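Local coordinates for protein glutamate racemase (Francisella tularensis subsp. tularensis, PDB 3OUT) that belongs to the Asp/Glu racemase family of two-domain alpha/beta enzymes and has D-glutamic acid bound in its pocket, at residues P31-A42 against N231-P242. Residues are numbered along the deposited sequence; the frame is centred on the assembly and turned at random.
Sequences PNEDIIYFGDIA and NPEYRFYVTDIP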
# COMPACT_ATOMS: atom_id res chain seq x y z
N PRO B 31 21.30 16.60 -21.61
CA PRO B 31 20.45 17.73 -21.30
C PRO B 31 19.17 17.86 -22.12
O PRO B 31 18.31 18.64 -21.72
CB PRO B 31 21.36 18.93 -21.62
CG PRO B 31 22.32 18.38 -22.57
CD PRO B 31 22.62 17.02 -22.10
N ASN B 32 19.04 17.09 -23.20
CA ASN B 32 17.84 17.14 -24.06
C ASN B 32 16.85 16.05 -23.74
O ASN B 32 15.83 16.01 -24.38
CB ASN B 32 18.16 17.00 -25.55
CG ASN B 32 19.14 18.02 -26.08
OD1 ASN B 32 19.12 19.20 -25.72
ND2 ASN B 32 20.00 17.56 -26.99
N GLU B 33 17.15 15.16 -22.80
CA GLU B 33 16.24 14.03 -22.48
C GLU B 33 15.15 14.39 -21.47
O GLU B 33 15.40 15.11 -20.50
CB GLU B 33 17.03 12.87 -21.92
CG GLU B 33 18.06 12.28 -22.87
CD GLU B 33 17.44 11.62 -24.10
OE1 GLU B 33 16.34 11.04 -23.96
OE2 GLU B 33 18.06 11.64 -25.19
N ASP B 34 13.94 13.88 -21.70
CA ASP B 34 12.88 13.94 -20.70
C ASP B 34 13.18 12.89 -19.62
O ASP B 34 13.70 11.80 -19.91
CB ASP B 34 11.55 13.61 -21.34
CG ASP B 34 11.09 14.66 -22.35
OD1 ASP B 34 11.49 15.85 -22.29
OD2 ASP B 34 10.29 14.26 -23.22
N ILE B 35 12.87 13.21 -18.37
CA ILE B 35 13.12 12.31 -17.24
C ILE B 35 11.87 12.26 -16.36
O ILE B 35 11.28 13.30 -16.02
CB ILE B 35 14.33 12.77 -16.35
CG1 ILE B 35 15.60 13.01 -17.22
CG2 ILE B 35 14.58 11.76 -15.21
CD1 ILE B 35 16.80 13.49 -16.43
N ILE B 36 11.50 11.04 -15.96
CA ILE B 36 10.49 10.80 -14.95
C ILE B 36 11.23 10.21 -13.75
O ILE B 36 11.82 9.14 -13.87
CB ILE B 36 9.43 9.78 -15.41
CG1 ILE B 36 8.60 10.34 -16.56
CG2 ILE B 36 8.55 9.37 -14.21
CD1 ILE B 36 7.56 9.31 -17.15
N TYR B 37 11.24 10.93 -12.64
CA TYR B 37 11.74 10.43 -11.38
C TYR B 37 10.55 9.84 -10.58
O TYR B 37 9.48 10.49 -10.48
CB TYR B 37 12.36 11.57 -10.57
CG TYR B 37 12.66 11.18 -9.13
CD1 TYR B 37 13.86 10.56 -8.80
CD2 TYR B 37 11.76 11.45 -8.10
CE1 TYR B 37 14.13 10.15 -7.50
CE2 TYR B 37 12.03 11.05 -6.79
CZ TYR B 37 13.20 10.42 -6.49
OH TYR B 37 13.48 10.02 -5.18
N PHE B 38 10.75 8.65 -10.03
CA PHE B 38 9.77 8.06 -9.10
C PHE B 38 10.37 7.87 -7.75
O PHE B 38 11.39 7.18 -7.61
CB PHE B 38 9.23 6.71 -9.59
CG PHE B 38 7.94 6.30 -8.89
CD1 PHE B 38 6.73 6.53 -9.50
CD2 PHE B 38 7.97 5.80 -7.60
CE1 PHE B 38 5.54 6.24 -8.83
CE2 PHE B 38 6.79 5.49 -6.94
CZ PHE B 38 5.58 5.72 -7.58
N GLY B 39 9.73 8.41 -6.73
CA GLY B 39 10.14 8.13 -5.36
C GLY B 39 8.95 7.69 -4.54
O GLY B 39 7.92 8.39 -4.48
N ASP B 40 9.08 6.53 -3.90
CA ASP B 40 8.05 5.97 -3.01
C ASP B 40 8.18 6.57 -1.62
O ASP B 40 8.37 5.86 -0.62
CB ASP B 40 8.16 4.45 -2.98
CG ASP B 40 7.03 3.76 -2.29
OD1 ASP B 40 5.96 4.39 -2.03
OD2 ASP B 40 7.21 2.54 -2.00
N ILE B 41 8.04 7.88 -1.55
CA ILE B 41 8.20 8.66 -0.30
C ILE B 41 7.27 8.19 0.84
O ILE B 41 7.62 8.31 2.02
CB ILE B 41 8.08 10.20 -0.57
CG1 ILE B 41 8.92 10.65 -1.77
CG2 ILE B 41 8.52 11.00 0.66
CD1 ILE B 41 10.41 10.20 -1.77
N ALA B 42 6.10 7.66 0.51
CA ALA B 42 5.16 7.16 1.52
C ALA B 42 5.72 6.01 2.35
O ALA B 42 5.32 5.85 3.50
CB ALA B 42 3.84 6.74 0.87
N ASN B 231 11.49 22.25 -24.67
CA ASN B 231 12.10 22.16 -23.37
C ASN B 231 11.94 20.74 -22.83
O ASN B 231 10.85 20.19 -22.94
CB ASN B 231 11.39 23.11 -22.40
CG ASN B 231 11.79 24.56 -22.59
OD1 ASN B 231 12.33 24.94 -23.63
ND2 ASN B 231 11.59 25.36 -21.56
N PRO B 232 13.01 20.17 -22.25
CA PRO B 232 12.84 18.85 -21.65
C PRO B 232 11.89 18.90 -20.48
O PRO B 232 11.82 19.92 -19.77
CB PRO B 232 14.24 18.47 -21.19
CG PRO B 232 15.14 19.33 -21.96
CD PRO B 232 14.40 20.59 -22.25
N GLU B 233 11.18 17.81 -20.31
CA GLU B 233 10.21 17.67 -19.28
C GLU B 233 10.83 16.83 -18.18
O GLU B 233 11.20 15.68 -18.42
CB GLU B 233 8.95 16.99 -19.82
CG GLU B 233 8.04 17.91 -20.69
CD GLU B 233 7.68 19.24 -19.98
OE1 GLU B 233 6.98 19.19 -18.94
OE2 GLU B 233 8.13 20.33 -20.47
N TYR B 234 10.90 17.42 -17.00
CA TYR B 234 11.34 16.72 -15.79
C TYR B 234 10.17 16.57 -14.83
O TYR B 234 9.70 17.58 -14.26
CB TYR B 234 12.46 17.46 -15.11
CG TYR B 234 13.63 17.75 -16.03
CD1 TYR B 234 14.40 16.72 -16.54
CD2 TYR B 234 13.92 19.04 -16.43
CE1 TYR B 234 15.46 16.96 -17.41
CE2 TYR B 234 14.98 19.29 -17.28
CZ TYR B 234 15.76 18.26 -17.75
OH TYR B 234 16.81 18.53 -18.64
N ARG B 235 9.72 15.33 -14.60
CA ARG B 235 8.51 15.09 -13.78
C ARG B 235 8.94 14.31 -12.56
O ARG B 235 9.69 13.36 -12.70
CB ARG B 235 7.45 14.29 -14.54
CG ARG B 235 6.71 15.06 -15.60
CD ARG B 235 5.61 14.26 -16.27
NE ARG B 235 6.12 13.40 -17.36
CZ ARG B 235 5.52 12.31 -17.87
NH1 ARG B 235 4.35 11.86 -17.41
NH2 ARG B 235 6.09 11.66 -18.91
N PHE B 236 8.50 14.74 -11.39
CA PHE B 236 8.87 14.11 -10.13
C PHE B 236 7.58 13.55 -9.59
O PHE B 236 6.71 14.31 -9.13
CB PHE B 236 9.54 15.08 -9.16
CG PHE B 236 10.83 15.68 -9.74
CD1 PHE B 236 10.78 16.79 -10.56
CD2 PHE B 236 12.06 15.08 -9.50
CE1 PHE B 236 11.94 17.28 -11.13
CE2 PHE B 236 13.21 15.60 -10.06
CZ PHE B 236 13.15 16.68 -10.84
N TYR B 237 7.43 12.23 -9.70
CA TYR B 237 6.24 11.54 -9.20
C TYR B 237 6.56 10.87 -7.89
O TYR B 237 7.52 10.10 -7.80
CB TYR B 237 5.81 10.50 -10.21
CG TYR B 237 5.10 11.03 -11.44
CD1 TYR B 237 4.07 11.97 -11.34
CD2 TYR B 237 5.40 10.50 -12.68
CE1 TYR B 237 3.37 12.40 -12.50
CE2 TYR B 237 4.74 10.89 -13.82
CZ TYR B 237 3.72 11.85 -13.74
OH TYR B 237 3.02 12.21 -14.89
N VAL B 238 5.78 11.19 -6.84
CA VAL B 238 6.06 10.67 -5.53
C VAL B 238 4.77 10.21 -4.85
O VAL B 238 3.68 10.77 -5.11
CB VAL B 238 6.82 11.74 -4.66
CG1 VAL B 238 8.19 12.02 -5.28
CG2 VAL B 238 6.02 13.06 -4.56
N THR B 239 4.90 9.22 -3.95
CA THR B 239 3.73 8.71 -3.24
C THR B 239 3.44 9.43 -1.92
O THR B 239 2.44 9.14 -1.29
CB THR B 239 3.88 7.19 -2.97
OG1 THR B 239 5.10 6.97 -2.28
CG2 THR B 239 3.89 6.41 -4.30
N ASP B 240 4.30 10.36 -1.53
CA ASP B 240 3.96 11.28 -0.41
C ASP B 240 4.74 12.56 -0.57
O ASP B 240 5.81 12.58 -1.21
CB ASP B 240 4.33 10.65 0.92
CG ASP B 240 3.68 11.36 2.09
OD1 ASP B 240 2.61 11.98 1.84
OD2 ASP B 240 4.26 11.35 3.21
N ILE B 241 4.20 13.64 0.01
CA ILE B 241 4.90 14.92 0.05
C ILE B 241 4.79 15.41 1.48
O ILE B 241 3.91 16.21 1.82
CB ILE B 241 4.39 15.95 -1.02
CG1 ILE B 241 4.54 15.33 -2.41
CG2 ILE B 241 5.14 17.28 -0.86
CD1 ILE B 241 3.87 16.12 -3.51
N PRO B 242 5.70 14.94 2.35
CA PRO B 242 5.80 15.51 3.70
C PRO B 242 6.53 16.86 3.71
O PRO B 242 7.20 17.23 2.74
CB PRO B 242 6.60 14.46 4.46
CG PRO B 242 7.49 13.89 3.40
CD PRO B 242 6.72 13.89 2.11
O HOH W 1 17.66 16.13 -19.30
O HOH W 2 9.99 17.74 -23.98
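Ile36 and Arg235 run alongside each other on one face of a parallel strand pair, 35-39 with 234-238, whose in-register backbones bond from Ile35 N to Thr239 N. The arginine chain bends at chi3 (-84°), which lays one guanidinium face over the isoleucine's outer branch, Ile36 CD1 lying 3.3 Å from Arg235 NH2. Arg235 NH1 donates to Tyr237 OH (2.9 Å), closing a bridge along one strand, and Ile36 fills the hollow on its flank, CG2 3.7 Å from Tyr237 CD2. Arg51 of a neighbouring subunit also binds that hydroxyl and makes a cation-pi contact with the ring.

On the other face, where helix 20-29 packs, Ile35 CD1 abuts the edge of the Tyr234 ring, while Phe236 CD2 nudges Tyr37 CB (3.7 Å) and the two side chains cross nearly at right angles. Val238 CG1 reaches the Tyr37 ring edge beside Gly39, where the lack of a side chain leaves room for Tyr37 OH, bound by Asp14 and Ile17 N.

Both ends are tied by side chains. Asp34 OD1 receives Glu233 N (2.8 Å) from above its carboxylate plane. Thr239 holds OG1 between its backbone N and carbonyl carbon (chi1 55°), turning the hydroxyl to the other chain, where it donates to the anti lone pair of Asp40 OD1 (2.7 Å) and accepts from Ala42 N (3.0 Å); Asp40 OD2 is held by Arg43 and the pocket residue Tyr46.

Neighbouring strands 10-14 and 259-262 continue this parallel sheet, the core of an alpha/beta domain in which the loops after strands 10-14 and 35-39 line the D-glutamic acid pocket.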